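Local coordinates for protein voltage-sensor containing phosphatase (Ciona intestinalis, PDB 3V0H) that probably dephosphorylates phosphoinositide lipids under the control of membrane voltage, using a PTEN-like phosphatase domain joined to a C2 domain, at residues A[67-72]-A[123-128]; A[72-77]-A[91-96]; A[280-285]-A[320-325]. The protein carries 1 engineered substitution. All coordinates share one frame; numbering follows the deposited sequence. Where two conformers were deposited one is given.

Overall arrangement
Following the chain from its N terminus, strand 67-73 is met first and serves two contacts. Interaction 1 joins it to strand 121-125, closing a loop of 50 residues that includes helix 100-115. Nested inside that loop, interaction 2 pairs the end of the same strand with the end of strand 87-92, on its other side in the phosphatase sheet; the two contacts share Leu72, and their centres lie about 11 Å apart. Interaction 3 comes later in series, tying two loops of the C2 domain together about 32 Å from interaction 1, centre to centre. His95 and Tyr285 bring interactions 2 and 3 together, and all three meet one inositol trisphosphate.

Interaction 1 of 3, residues A[67-72]-A[123-128]; sequences FRIYNL and AIHSKG. Engineered in segment 123-128: Ser126 (natural residue Cys). With I3P (D-myo-inositol-1,4,5-triphosphate), chain C; I3P (D-myo-inositol-1,4,5-triphosphate), chain D.
Asn71 CA lies over one face of the His125 ring, toward its rim and 3.9 Å from the ring centroid, in a CH-pi contact. With CG anti to the backbone N (chi1 177°), the Asn71 amide crosses the imidazole obliquely, the two planes only 15° apart, and OD1 stands 3.3 Å from His125 CE1; OD1 itself accepts from Cys73 N. At the edge of the same ring sits Ile69 CG2, 3.6 Å from His125 CD2, while Ile69 CD1 presses on Ala123 CB, a small buried methyl on the same sheet face. Tyr70 and Ile124 point to the other face of the sheet, where Tyr70 turns its hydroxyl to Asp109; Leu72 CD2 packs obliquely against Ile124 CG2. Parallel strands 67-73 and 121-125 exchange four backbone bonds, from Ala123 N to Arg68 O through Leu72 N to His125 O. Strand 121-125 runs straight into the P-loop, the HCxxGxxR signature of cysteine phosphatases, in which Ser126 is an engineered replacement for the natural Cys. His125 is steadied by its ND1, which gives a nearly straight bond (174°) in the ring plane to a lone pair of Ser126 O, and by NE2, bonded to Tyr78. Beyond it, Lys127 N and Gly128 N both grip phosphate oxygen O13 of one inositol trisphosphate, while extended Lys127 sends NZ to two phosphates of the second, 2.7 Å from O53.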
loop_
_atom_site.group_PDB
_atom_site.type_symbol
_atom_site.label_atom_id
_atom_site.label_comp_id
_atom_site.label_asym_id
_atom_site.label_seq_id
_atom_site.Cartn_x
_atom_site.Cartn_y
_atom_site.Cartn_z
ATOM N N PHE A 67 -25.794 -1.803 5.061
ATOM C CA PHE A 67 -24.377 -1.457 5.078
ATOM C C PHE A 67 -23.514 -2.684 5.309
ATOM O O PHE A 67 -23.962 -3.690 5.863
ATOM C CB PHE A 67 -24.077 -0.397 6.154
ATOM C CG PHE A 67 -24.352 -0.867 7.560
ATOM C CD1 PHE A 67 -23.372 -1.545 8.289
ATOM C CD2 PHE A 67 -25.584 -0.623 8.156
ATOM C CE1 PHE A 67 -23.627 -1.991 9.584
ATOM C CE2 PHE A 67 -25.847 -1.058 9.453
ATOM C CZ PHE A 67 -24.865 -1.740 10.170
ATOM N N ARG A 68 -22.269 -2.579 4.864
ATOM C CA ARG A 68 -21.238 -3.556 5.153
ATOM C C ARG A 68 -19.964 -2.773 5.450
ATOM O O ARG A 68 -19.619 -1.831 4.737
ATOM C CB ARG A 68 -21.039 -4.496 3.963
ATOM C CG ARG A 68 -20.148 -5.701 4.251
ATOM C CD ARG A 68 -20.473 -6.856 3.304
ATOM N NE ARG A 68 -19.583 -7.998 3.507
ATOM C CZ ARG A 68 -19.757 -8.927 4.444
ATOM N NH1 ARG A 68 -20.789 -8.851 5.286
ATOM N NH2 ARG A 68 -18.885 -9.918 4.554
ATOM N N ILE A 69 -19.275 -3.165 6.514
ATOM C CA ILE A 69 -18.090 -2.431 6.979
ATOM C C ILE A 69 -16.835 -3.238 6.662
ATOM O O ILE A 69 -16.808 -4.437 6.900
ATOM C CB ILE A 69 -18.173 -2.172 8.527
ATOM C CG1 ILE A 69 -19.527 -1.547 8.907
ATOM C CG2 ILE A 69 -16.986 -1.295 9.018
ATOM C CD1 ILE A 69 -19.817 -0.214 8.214
ATOM N N TYR A 70 -15.797 -2.574 6.152
ATOM C CA TYR A 70 -14.511 -3.222 5.893
ATOM C C TYR A 70 -13.445 -2.643 6.801
ATOM O O TYR A 70 -13.156 -1.451 6.727
ATOM C CB TYR A 70 -14.111 -3.073 4.414
ATOM C CG TYR A 70 -15.075 -3.813 3.526
ATOM C CD1 TYR A 70 -16.248 -3.206 3.091
ATOM C CD2 TYR A 70 -14.845 -5.146 3.180
ATOM C CE1 TYR A 70 -17.166 -3.899 2.308
ATOM C CE2 TYR A 70 -15.753 -5.846 2.393
ATOM C CZ TYR A 70 -16.910 -5.213 1.962
ATOM O OH TYR A 70 -17.814 -5.886 1.177
ATOM N N ASN A 71 -12.910 -3.486 7.679
ATOM C CA ASN A 71 -11.790 -3.124 8.547
ATOM C C ASN A 71 -10.468 -3.570 7.934
ATOM O O ASN A 71 -10.191 -4.768 7.815
ATOM C CB ASN A 71 -11.972 -3.718 9.949
ATOM C CG ASN A 71 -10.790 -3.436 10.868
ATOM O OD1 ASN A 71 -9.934 -2.601 10.566
ATOM N ND2 ASN A 71 -10.731 -4.158 11.988
ATOM N N LEU A 72 -9.644 -2.593 7.568
ATOM C CA LEU A 72 -8.392 -2.866 6.866
ATOM C C LEU A 72 -7.154 -2.935 7.765
ATOM O O LEU A 72 -6.035 -3.159 7.282
ATOM C CB LEU A 72 -8.189 -1.838 5.745
ATOM C CG LEU A 72 -8.920 -2.069 4.415
ATOM C CD1 LEU A 72 -10.398 -2.411 4.594
ATOM C CD2 LEU A 72 -8.776 -0.832 3.533
ATOM N N ALA A 123 -18.695 0.653 3.579
ATOM C CA ALA A 123 -17.889 1.623 4.301
ATOM C C ALA A 123 -16.523 1.020 4.591
ATOM O O ALA A 123 -16.401 0.052 5.353
ATOM C CB ALA A 123 -18.573 2.047 5.575
ATOM N N ILE A 124 -15.506 1.595 3.967
ATOM C CA ILE A 124 -14.146 1.075 4.051
ATOM C C ILE A 124 -13.375 1.929 5.038
ATOM O O ILE A 124 -13.346 3.153 4.916
ATOM C CB ILE A 124 -13.477 1.067 2.658
ATOM C CG1 ILE A 124 -14.243 0.101 1.731
ATOM C CG2 ILE A 124 -11.993 0.688 2.751
ATOM C CD1 ILE A 124 -13.950 0.282 0.250
ATOM N N HIS A 125 -12.783 1.291 6.044
ATOM C CA HIS A 125 -12.013 2.047 7.018
ATOM C C HIS A 125 -10.678 1.413 7.356
ATOM O O HIS A 125 -10.446 0.238 7.125
ATOM C CB HIS A 125 -12.831 2.304 8.295
ATOM C CG HIS A 125 -12.801 1.176 9.280
ATOM N ND1 HIS A 125 -11.744 0.965 10.142
ATOM C CD2 HIS A 125 -13.712 0.219 9.562
ATOM C CE1 HIS A 125 -11.999 -0.093 10.893
ATOM N NE2 HIS A 125 -13.190 -0.556 10.570
ATOM N N SER A 126 -9.798 2.220 7.929
ATOM C CA SER A 126 -8.525 1.730 8.385
ATOM C C SER A 126 -8.233 2.491 9.670
ATOM O O SER A 126 -9.130 2.666 10.490
ATOM C CB SER A 126 -7.477 1.964 7.312
ATOM O OG SER A 126 -7.657 3.261 6.759
ATOM N N LYS A 127 -6.993 2.919 9.873
ATOM C CA LYS A 127 -6.694 3.755 11.031
ATOM C C LYS A 127 -7.082 5.190 10.715
ATOM O O LYS A 127 -7.868 5.794 11.440
ATOM C CB LYS A 127 -5.221 3.666 11.412
ATOM C CG LYS A 127 -4.846 4.471 12.647
ATOM C CD LYS A 127 -3.353 4.456 12.848
ATOM C CE LYS A 127 -2.953 5.384 13.980
ATOM N NZ LYS A 127 -1.510 5.211 14.320
ATOM N N GLY A 128 -6.535 5.727 9.625
ATOM C CA GLY A 128 -6.770 7.126 9.256
ATOM C C GLY A 128 -7.686 7.339 8.062
ATOM O O GLY A 128 -7.946 8.476 7.678
HETATM C C1 I3P C . -2.588 5.889 7.339
HETATM C C2 I3P C . -2.556 6.221 8.833
HETATM C C3 I3P C . -1.133 6.580 9.267
HETATM C C4 I3P C . -0.575 7.729 8.421
HETATM C C5 I3P C . -0.572 7.351 6.942
HETATM C C6 I3P C . -1.987 7.000 6.479
HETATM O O1 I3P C . -3.922 5.690 6.905
HETATM O O2 I3P C . -3.460 7.292 9.126
HETATM O O3 I3P C . -1.096 6.915 10.665
HETATM O O4 I3P C . 0.762 7.998 8.809
HETATM O O5 I3P C . -0.007 8.408 6.160
HETATM O O6 I3P C . -1.978 6.539 5.131
HETATM P P1 I3P C . -4.520 4.202 6.756
HETATM O O11 I3P C . -5.786 4.427 5.956
HETATM O O12 I3P C . -3.484 3.406 6.010
HETATM O O13 I3P C . -4.756 3.788 8.183
HETATM P P4 I3P C . 1.110 9.257 9.774
HETATM O O41 I3P C . 2.558 8.954 10.062
HETATM O O42 I3P C . 0.149 9.122 10.932
HETATM O O43 I3P C . 0.840 10.467 8.922
HETATM P P5 I3P C . 0.789 8.078 4.801
HETATM O O51 I3P C . 1.717 9.246 4.616
HETATM O O52 I3P C . 1.465 6.752 5.027
HETATM O O53 I3P C . -0.290 7.965 3.748
HETATM C C1 I3P D . -4.568 3.627 20.814
HETATM C C2 I3P D . -3.753 2.336 20.822
HETATM C C3 I3P D . -3.168 2.068 19.438
HETATM C C4 I3P D . -2.330 3.230 18.894
HETATM C C5 I3P D . -2.910 4.635 19.122
HETATM C C6 I3P D . -3.728 4.837 20.404
HETATM O O1 I3P D . -5.120 3.862 22.110
HETATM O O2 I3P D . -2.712 2.403 21.808
HETATM O O3 I3P D . -2.359 0.885 19.499
HETATM O O4 I3P D . -2.184 3.048 17.486
HETATM O O5 I3P D . -1.824 5.563 19.163
HETATM O O6 I3P D . -4.600 5.957 20.212
HETATM P P1 I3P D . -6.362 3.013 22.697
HETATM O O11 I3P D . -7.164 4.036 23.465
HETATM O O12 I3P D . -7.078 2.454 21.488
HETATM O O13 I3P D . -5.699 1.968 23.565
HETATM P P4 I3P D . -0.838 2.452 16.829
HETATM O O41 I3P D . 0.274 3.305 17.392
HETATM O O42 I3P D . -1.066 2.629 15.348
HETATM O O43 I3P D . -0.802 1.010 17.276
HETATM P P5 I3P D . -1.624 6.714 18.052
HETATM O O51 I3P D . -0.704 7.702 18.726
HETATM O O52 I3P D . -3.013 7.242 17.784
HETATM O O53 I3P D . -1.000 5.986 16.886
#

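Interaction 2 of 3, residues A[72-77]-A[91-96]; sequences LCSERG and MIDDHN. With I3P (D-myo-inositol-1,4,5-triphosphate), chain C.
Ser74 bonds the Asp93 carboxylate, and Glu75 the backbone N of Asp94. Ser74 OG donates to Asp93 OD1 at 2.6 Å, on the carboxylate's anti lone pair, and Arg231 forms a salt bridge with that same oxygen. Glu75 bends at chi2 (89°) and brings OE1 to Asp94 N, 2.8 Å away; this bond is nearly straight at 172° and uses the syn lone pair. Like charges come close where Glu75 OE1 lies 4.3 Å from Asp93 OD1; Arg132, paired with Glu75 OE2, and Arg231 on Asp93 probably offset the repulsion. Backbone bonds continue the pairing of parallel strands 67-73 and 87-92 in the phosphatase sheet: Ile92 N reaches Leu72 O, and Ser74 N reaches Ile92 O at 3.1 Å, both donors standing above the carbonyl planes as the strands end. The apolar part is small, with Leu72 CG 4.0 Å from Ile92 CD1, their branched chains side by side and pointing the same way, and both touch Leu136 of helix 131-143. A type II turn from Asp93 to Asn96 then leads to the ligand. There Asp94 OD2 lies over the centre of the His95 ring, whose ND1 donates to phosphate oxygen O52 of inositol trisphosphate at 3.1 Å.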
loop_
_atom_site.group_PDB
_atom_site.type_symbol
_atom_site.label_atom_id
_atom_site.label_comp_id
_atom_site.label_asym_id
_atom_site.label_seq_id
_atom_site.Cartn_x
_atom_site.Cartn_y
_atom_site.Cartn_z
ATOM N N LEU A 72 -9.644 -2.593 7.568
ATOM C CA LEU A 72 -8.392 -2.866 6.866
ATOM C C LEU A 72 -7.154 -2.935 7.765
ATOM O O LEU A 72 -6.035 -3.159 7.282
ATOM C CB LEU A 72 -8.189 -1.838 5.745
ATOM C CG LEU A 72 -8.920 -2.069 4.415
ATOM C CD1 LEU A 72 -10.398 -2.411 4.594
ATOM C CD2 LEU A 72 -8.776 -0.832 3.533
ATOM N N CYS A 73 -7.338 -2.747 9.066
ATOM C CA CYS A 73 -6.205 -2.750 9.985
ATOM C C CYS A 73 -5.828 -4.153 10.390
ATOM O O CYS A 73 -6.633 -4.858 10.997
ATOM C CB CYS A 73 -6.536 -1.948 11.242
ATOM S SG CYS A 73 -6.987 -0.268 10.912
ATOM N N SER A 74 -4.606 -4.565 10.069
ATOM C CA SER A 74 -4.089 -5.832 10.594
ATOM C C SER A 74 -3.877 -5.732 12.102
ATOM O O SER A 74 -3.987 -6.731 12.814
ATOM C CB SER A 74 -2.778 -6.225 9.914
ATOM O OG SER A 74 -1.735 -5.325 10.268
ATOM N N GLU A 75 -3.619 -4.509 12.572
ATOM C CA GLU A 75 -3.189 -4.239 13.942
ATOM C C GLU A 75 -4.281 -4.320 15.013
ATOM O O GLU A 75 -3.989 -4.631 16.165
ATOM C CB GLU A 75 -2.516 -2.860 14.009
ATOM C CG GLU A 75 -1.273 -2.736 13.136
ATOM C CD GLU A 75 -1.556 -2.267 11.707
ATOM O OE1 GLU A 75 -0.570 -2.157 10.936
ATOM O OE2 GLU A 75 -2.738 -1.997 11.357
ATOM N N ARG A 76 -5.529 -4.047 14.632
ATOM C CA ARG A 76 -6.616 -3.872 15.593
ATOM C C ARG A 76 -7.967 -4.246 15.010
ATOM O O ARG A 76 -8.305 -3.839 13.904
ATOM C CB ARG A 76 -6.700 -2.405 16.030
ATOM C CG ARG A 76 -6.043 -2.068 17.334
ATOM C CD ARG A 76 -6.530 -0.697 17.863
ATOM N NE ARG A 76 -6.461 0.353 16.843
ATOM C CZ ARG A 76 -6.922 1.597 16.991
ATOM N NH1 ARG A 76 -7.502 1.974 18.128
ATOM N NH2 ARG A 76 -6.800 2.473 15.995
ATOM N N GLY A 77 -8.729 -5.024 15.771
ATOM C CA GLY A 77 -10.147 -5.217 15.514
ATOM C C GLY A 77 -10.937 -4.448 16.561
ATOM O O GLY A 77 -10.401 -3.546 17.225
ATOM N N MET A 91 -6.578 -7.878 6.311
ATOM C CA MET A 91 -5.408 -7.651 7.169
ATOM C C MET A 91 -4.281 -6.959 6.411
ATOM O O MET A 91 -3.513 -7.621 5.716
ATOM C CB MET A 91 -4.893 -8.979 7.737
ATOM C CG MET A 91 -5.913 -9.791 8.509
ATOM S SD MET A 91 -6.710 -8.839 9.807
ATOM C CE MET A 91 -7.340 -10.156 10.850
ATOM N N ILE A 92 -4.184 -5.636 6.536
ATOM C CA ILE A 92 -3.124 -4.865 5.869
ATOM C C ILE A 92 -2.364 -4.045 6.909
ATOM O O ILE A 92 -2.980 -3.335 7.708
ATOM C CB ILE A 92 -3.676 -3.906 4.784
ATOM C CG1 ILE A 92 -4.657 -4.625 3.841
ATOM C CG2 ILE A 92 -2.507 -3.260 3.999
ATOM C CD1 ILE A 92 -5.520 -3.664 3.004
ATOM N N ASP A 93 -1.036 -4.168 6.906
ATOM C CA ASP A 93 -0.180 -3.392 7.816
ATOM C C ASP A 93 -0.159 -1.930 7.387
ATOM O O ASP A 93 -0.157 -1.623 6.196
ATOM C CB ASP A 93 1.263 -3.931 7.836
ATOM C CG ASP A 93 1.372 -5.362 8.364
ATOM O OD1 ASP A 93 0.443 -5.879 9.026
ATOM O OD2 ASP A 93 2.439 -5.976 8.136
ATOM N N ASP A 94 -0.160 -1.033 8.370
ATOM C CA ASP A 94 -0.021 0.402 8.156
ATOM C C ASP A 94 1.166 0.660 7.227
ATOM O O ASP A 94 2.211 0.043 7.391
ATOM C CB ASP A 94 0.214 1.062 9.516
ATOM C CG ASP A 94 -0.060 2.560 9.513
ATOM O OD1 ASP A 94 0.053 3.169 10.604
ATOM O OD2 ASP A 94 -0.380 3.129 8.450
ATOM N N HIS A 95 0.992 1.567 6.260
ATOM C CA HIS A 95 2.023 1.924 5.249
ATOM C C HIS A 95 2.376 0.801 4.276
ATOM O O HIS A 95 3.389 0.883 3.571
ATOM C CB HIS A 95 3.323 2.443 5.888
ATOM C CG HIS A 95 3.112 3.355 7.060
ATOM N ND1 HIS A 95 2.525 4.596 6.945
ATOM C CD2 HIS A 95 3.448 3.215 8.363
ATOM C CE1 HIS A 95 2.480 5.169 8.134
ATOM N NE2 HIS A 95 3.037 4.355 9.012
ATOM N N ASN A 96 1.564 -0.251 4.246
ATOM C CA ASN A 96 1.822 -1.375 3.350
ATOM C C ASN A 96 0.612 -1.686 2.458
ATOM O O ASN A 96 -0.298 -0.866 2.339
ATOM C CB ASN A 96 2.299 -2.601 4.148
ATOM C CG ASN A 96 3.733 -2.442 4.650
ATOM O OD1 ASN A 96 4.681 -2.817 3.963
ATOM N ND2 ASN A 96 3.894 -1.838 5.823
HETATM C C1 I3P C . -2.588 5.889 7.339
HETATM C C2 I3P C . -2.556 6.221 8.833
HETATM C C3 I3P C . -1.133 6.580 9.267
HETATM C C4 I3P C . -0.575 7.729 8.421
HETATM C C5 I3P C . -0.572 7.351 6.942
HETATM C C6 I3P C . -1.987 7.000 6.479
HETATM O O1 I3P C . -3.922 5.690 6.905
HETATM O O2 I3P C . -3.460 7.292 9.126
HETATM O O3 I3P C . -1.096 6.915 10.665
HETATM O O4 I3P C . 0.762 7.998 8.809
HETATM O O5 I3P C . -0.007 8.408 6.160
HETATM O O6 I3P C . -1.978 6.539 5.131
HETATM P P1 I3P C . -4.520 4.202 6.756
HETATM O O11 I3P C . -5.786 4.427 5.956
HETATM O O12 I3P C . -3.484 3.406 6.010
HETATM O O13 I3P C . -4.756 3.788 8.183
HETATM P P4 I3P C . 1.110 9.257 9.774
HETATM O O41 I3P C . 2.558 8.954 10.062
HETATM O O42 I3P C . 0.149 9.122 10.932
HETATM O O43 I3P C . 0.840 10.467 8.922
HETATM P P5 I3P C . 0.789 8.078 4.801
HETATM O O51 I3P C . 1.717 9.246 4.616
HETATM O O52 I3P C . 1.465 6.752 5.027
HETATM O O53 I3P C . -0.290 7.965 3.748
#

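Interaction 3 of 3, residues A[280-285]-A[320-325]; sequences SLPRGY and WKIYRD. With I3P (D-myo-inositol-1,4,5-triphosphate), chain C.
The backbones of 280-285 and 320-325 stay well apart, with the nearest CA atoms, those of Leu281 and Ile322, 8.2 Å from each other, and no direct hydrogen bond joins these two irregular segments. Side chains therefore make the bridge. Leu281 has CG anti to the backbone N (chi1 -168°), which brings CD1 against two partners: it lies 3.8 Å from Ile322 CG2 and 3.4 Å from Tyr323 OH, the leucine crossing the tyrosine at about a right angle. Ile322 uses both its branches. CG2 sits over the centre of the Tyr323 ring, 4.0 Å above its plane, while CD1 meets Pro282 CD tip to tip at 3.7 Å. A beta-branched residue suits this position because one branch can cover the ring of its neighbour while the other reaches across the gap. Both segments are loops of the C2 domain, one between strands 269-276 and 290-295 and the other between strands 303-307 and 328-335, so the contact joins loops from the two sheets of this beta sandwich. Tyr323 combines apolar and polar roles: its side chain also touches Pro289 and Pro314, and its hydroxyl donates to a water 2.8 Å from OH, lying at the ring edge and in its plane. That water in turn donates to Pro282 O, 3.0 Å away, closing an indirect link across the segments. Farther along the first loop, Tyr285 OH donates to phosphate oxygen O51 of inositol trisphosphate at 2.7 Å, and its ring stacks with that of His95, bringing the C2 domain to the ligand bound at the phosphatase site.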
loop_
_atom_site.group_PDB
_atom_site.type_symbol
_atom_site.label_atom_id
_atom_site.label_comp_id
_atom_site.label_asym_id
_atom_site.label_seq_id
_atom_site.Cartn_x
_atom_site.Cartn_y
_atom_site.Cartn_z
ATOM N N SER A 280 23.314 8.434 9.520
ATOM C CA SER A 280 23.012 9.583 8.682
ATOM C C SER A 280 21.777 9.363 7.815
ATOM O O SER A 280 21.066 10.314 7.492
ATOM C CB SER A 280 24.211 9.892 7.786
ATOM O OG SER A 280 25.425 9.730 8.502
ATOM N N LEU A 281 21.538 8.110 7.432
ATOM C CA LEU A 281 20.411 7.753 6.577
ATOM C C LEU A 281 19.144 7.577 7.413
ATOM O O LEU A 281 19.028 6.612 8.169
ATOM C CB LEU A 281 20.727 6.482 5.774
ATOM C CG LEU A 281 19.834 6.048 4.607
ATOM C CD1 LEU A 281 19.638 7.156 3.575
ATOM C CD2 LEU A 281 20.429 4.811 3.949
ATOM N N PRO A 282 18.186 8.513 7.272
ATOM C CA PRO A 282 16.986 8.478 8.100
ATOM C C PRO A 282 16.095 7.297 7.743
ATOM O O PRO A 282 16.155 6.785 6.621
ATOM C CB PRO A 282 16.287 9.793 7.750
ATOM C CG PRO A 282 16.695 10.059 6.341
ATOM C CD PRO A 282 18.125 9.583 6.259
ATOM N N ARG A 283 15.291 6.866 8.707
ATOM C CA ARG A 283 14.307 5.831 8.467
ATOM C C ARG A 283 12.955 6.491 8.274
ATOM O O ARG A 283 12.599 7.419 9.007
ATOM C CB ARG A 283 14.240 4.856 9.639
ATOM C CG ARG A 283 15.570 4.232 9.994
ATOM C CD ARG A 283 15.414 3.218 11.112
ATOM N NE ARG A 283 16.712 2.668 11.497
ATOM C CZ ARG A 283 16.892 1.640 12.321
ATOM N NH1 ARG A 283 15.854 1.027 12.876
ATOM N NH2 ARG A 283 18.124 1.233 12.594
ATOM N N GLY A 284 12.217 6.013 7.279
ATOM C CA GLY A 284 10.837 6.435 7.081
ATOM C C GLY A 284 9.918 5.382 7.665
ATOM O O GLY A 284 10.099 4.948 8.808
ATOM N N TYR A 285 8.939 4.967 6.867
ATOM C CA TYR A 285 8.032 3.906 7.250
ATOM C C TYR A 285 8.733 2.553 7.240
ATOM O O TYR A 285 9.801 2.387 6.634
ATOM C CB TYR A 285 6.815 3.871 6.315
ATOM C CG TYR A 285 6.024 5.167 6.269
ATOM C CD1 TYR A 285 5.725 5.872 7.443
ATOM C CD2 TYR A 285 5.547 5.673 5.057
ATOM C CE1 TYR A 285 4.993 7.057 7.410
ATOM C CE2 TYR A 285 4.809 6.860 5.017
ATOM C CZ TYR A 285 4.537 7.541 6.196
ATOM O OH TYR A 285 3.808 8.707 6.170
ATOM N N TRP A 320 14.493 14.258 -0.845
ATOM C CA TRP A 320 14.970 14.431 -2.212
ATOM C C TRP A 320 16.381 15.022 -2.370
ATOM O O TRP A 320 16.919 15.046 -3.482
ATOM C CB TRP A 320 13.928 15.197 -3.035
ATOM C CG TRP A 320 12.756 14.345 -3.451
ATOM C CD1 TRP A 320 12.431 13.093 -2.983
ATOM C CD2 TRP A 320 11.745 14.686 -4.408
ATOM N NE1 TRP A 320 11.293 12.638 -3.598
ATOM C CE2 TRP A 320 10.847 13.593 -4.475
ATOM C CE3 TRP A 320 11.513 15.809 -5.220
ATOM C CZ2 TRP A 320 9.734 13.587 -5.325
ATOM C CZ3 TRP A 320 10.403 15.806 -6.063
ATOM C CH2 TRP A 320 9.529 14.697 -6.109
ATOM N N LYS A 321 16.971 15.481 -1.264
ATOM C CA LYS A 321 18.399 15.830 -1.226
ATOM C C LYS A 321 19.255 14.588 -0.978
ATOM O O LYS A 321 20.447 14.581 -1.277
ATOM C CB LYS A 321 18.698 16.875 -0.147
ATOM C CG LYS A 321 18.305 18.307 -0.495
ATOM C CD LYS A 321 18.750 19.291 0.596
ATOM C CE LYS A 321 18.087 18.981 1.951
ATOM N NZ LYS A 321 18.477 19.925 3.038
ATOM N N ILE A 322 18.642 13.546 -0.418
ATOM C CA ILE A 322 19.321 12.275 -0.175
ATOM C C ILE A 322 19.145 11.353 -1.379
ATOM O O ILE A 322 20.130 10.885 -1.962
ATOM C CB ILE A 322 18.788 11.580 1.102
ATOM C CG1 ILE A 322 19.085 12.439 2.335
ATOM C CG2 ILE A 322 19.397 10.184 1.256
ATOM C CD1 ILE A 322 18.243 12.073 3.551
ATOM N N TYR A 323 17.891 11.075 -1.727
ATOM C CA TYR A 323 17.581 10.318 -2.930
ATOM C C TYR A 323 17.356 11.322 -4.048
ATOM O O TYR A 323 16.333 12.010 -4.087
ATOM C CB TYR A 323 16.364 9.407 -2.713
ATOM C CG TYR A 323 16.425 8.616 -1.420
ATOM C CD1 TYR A 323 15.657 8.991 -0.317
ATOM C CD2 TYR A 323 17.262 7.507 -1.291
ATOM C CE1 TYR A 323 15.709 8.274 0.879
ATOM C CE2 TYR A 323 17.325 6.783 -0.095
ATOM C CZ TYR A 323 16.548 7.172 0.984
ATOM O OH TYR A 323 16.604 6.469 2.168
ATOM N N ARG A 324 18.346 11.430 -4.933
ATOM C CA ARG A 324 18.327 12.415 -6.016
ATOM C C ARG A 324 17.464 11.918 -7.177
ATOM O O ARG A 324 17.024 10.766 -7.173
ATOM C CB ARG A 324 19.761 12.745 -6.452
ATOM C CG ARG A 324 20.583 13.375 -5.331
ATOM C CD ARG A 324 22.069 13.476 -5.660
ATOM N NE ARG A 324 22.800 12.252 -5.329
ATOM C CZ ARG A 324 23.461 11.498 -6.204
ATOM N NH1 ARG A 324 23.517 11.834 -7.489
ATOM N NH2 ARG A 324 24.089 10.409 -5.786
ATOM N N ASP A 325 17.210 12.782 -8.160
ATOM C CA ASP A 325 16.224 12.492 -9.218
ATOM C C ASP A 325 16.489 11.220 -10.037
ATOM O O ASP A 325 15.565 10.648 -10.629
ATOM C CB ASP A 325 16.028 13.709 -10.139
ATOM C CG ASP A 325 17.257 14.021 -10.984
ATOM O OD1 ASP A 325 18.396 13.746 -10.538
ATOM O OD2 ASP A 325 17.080 14.552 -12.103
HETATM C C1 I3P C . -2.588 5.889 7.339
HETATM C C2 I3P C . -2.556 6.221 8.833
HETATM C C3 I3P C . -1.133 6.580 9.267
HETATM C C4 I3P C . -0.575 7.729 8.421
HETATM C C5 I3P C . -0.572 7.351 6.942
HETATM C C6 I3P C . -1.987 7.000 6.479
HETATM O O1 I3P C . -3.922 5.690 6.905
HETATM O O2 I3P C . -3.460 7.292 9.126
HETATM O O3 I3P C . -1.096 6.915 10.665
HETATM O O4 I3P C . 0.762 7.998 8.809
HETATM O O5 I3P C . -0.007 8.408 6.160
HETATM O O6 I3P C . -1.978 6.539 5.131
HETATM P P1 I3P C . -4.520 4.202 6.756
HETATM O O11 I3P C . -5.786 4.427 5.956
HETATM O O12 I3P C . -3.484 3.406 6.010
HETATM O O13 I3P C . -4.756 3.788 8.183
HETATM P P4 I3P C . 1.110 9.257 9.774
HETATM O O41 I3P C . 2.558 8.954 10.062
HETATM O O42 I3P C . 0.149 9.122 10.932
HETATM O O43 I3P C . 0.840 10.467 8.922
HETATM P P5 I3P C . 0.789 8.078 4.801
HETATM O O51 I3P C . 1.717 9.246 4.616
HETATM O O52 I3P C . 1.465 6.752 5.027
HETATM O O53 I3P C . -0.290 7.965 3.748
HETATM O O HOH W 1 14.594 7.080 4.023
#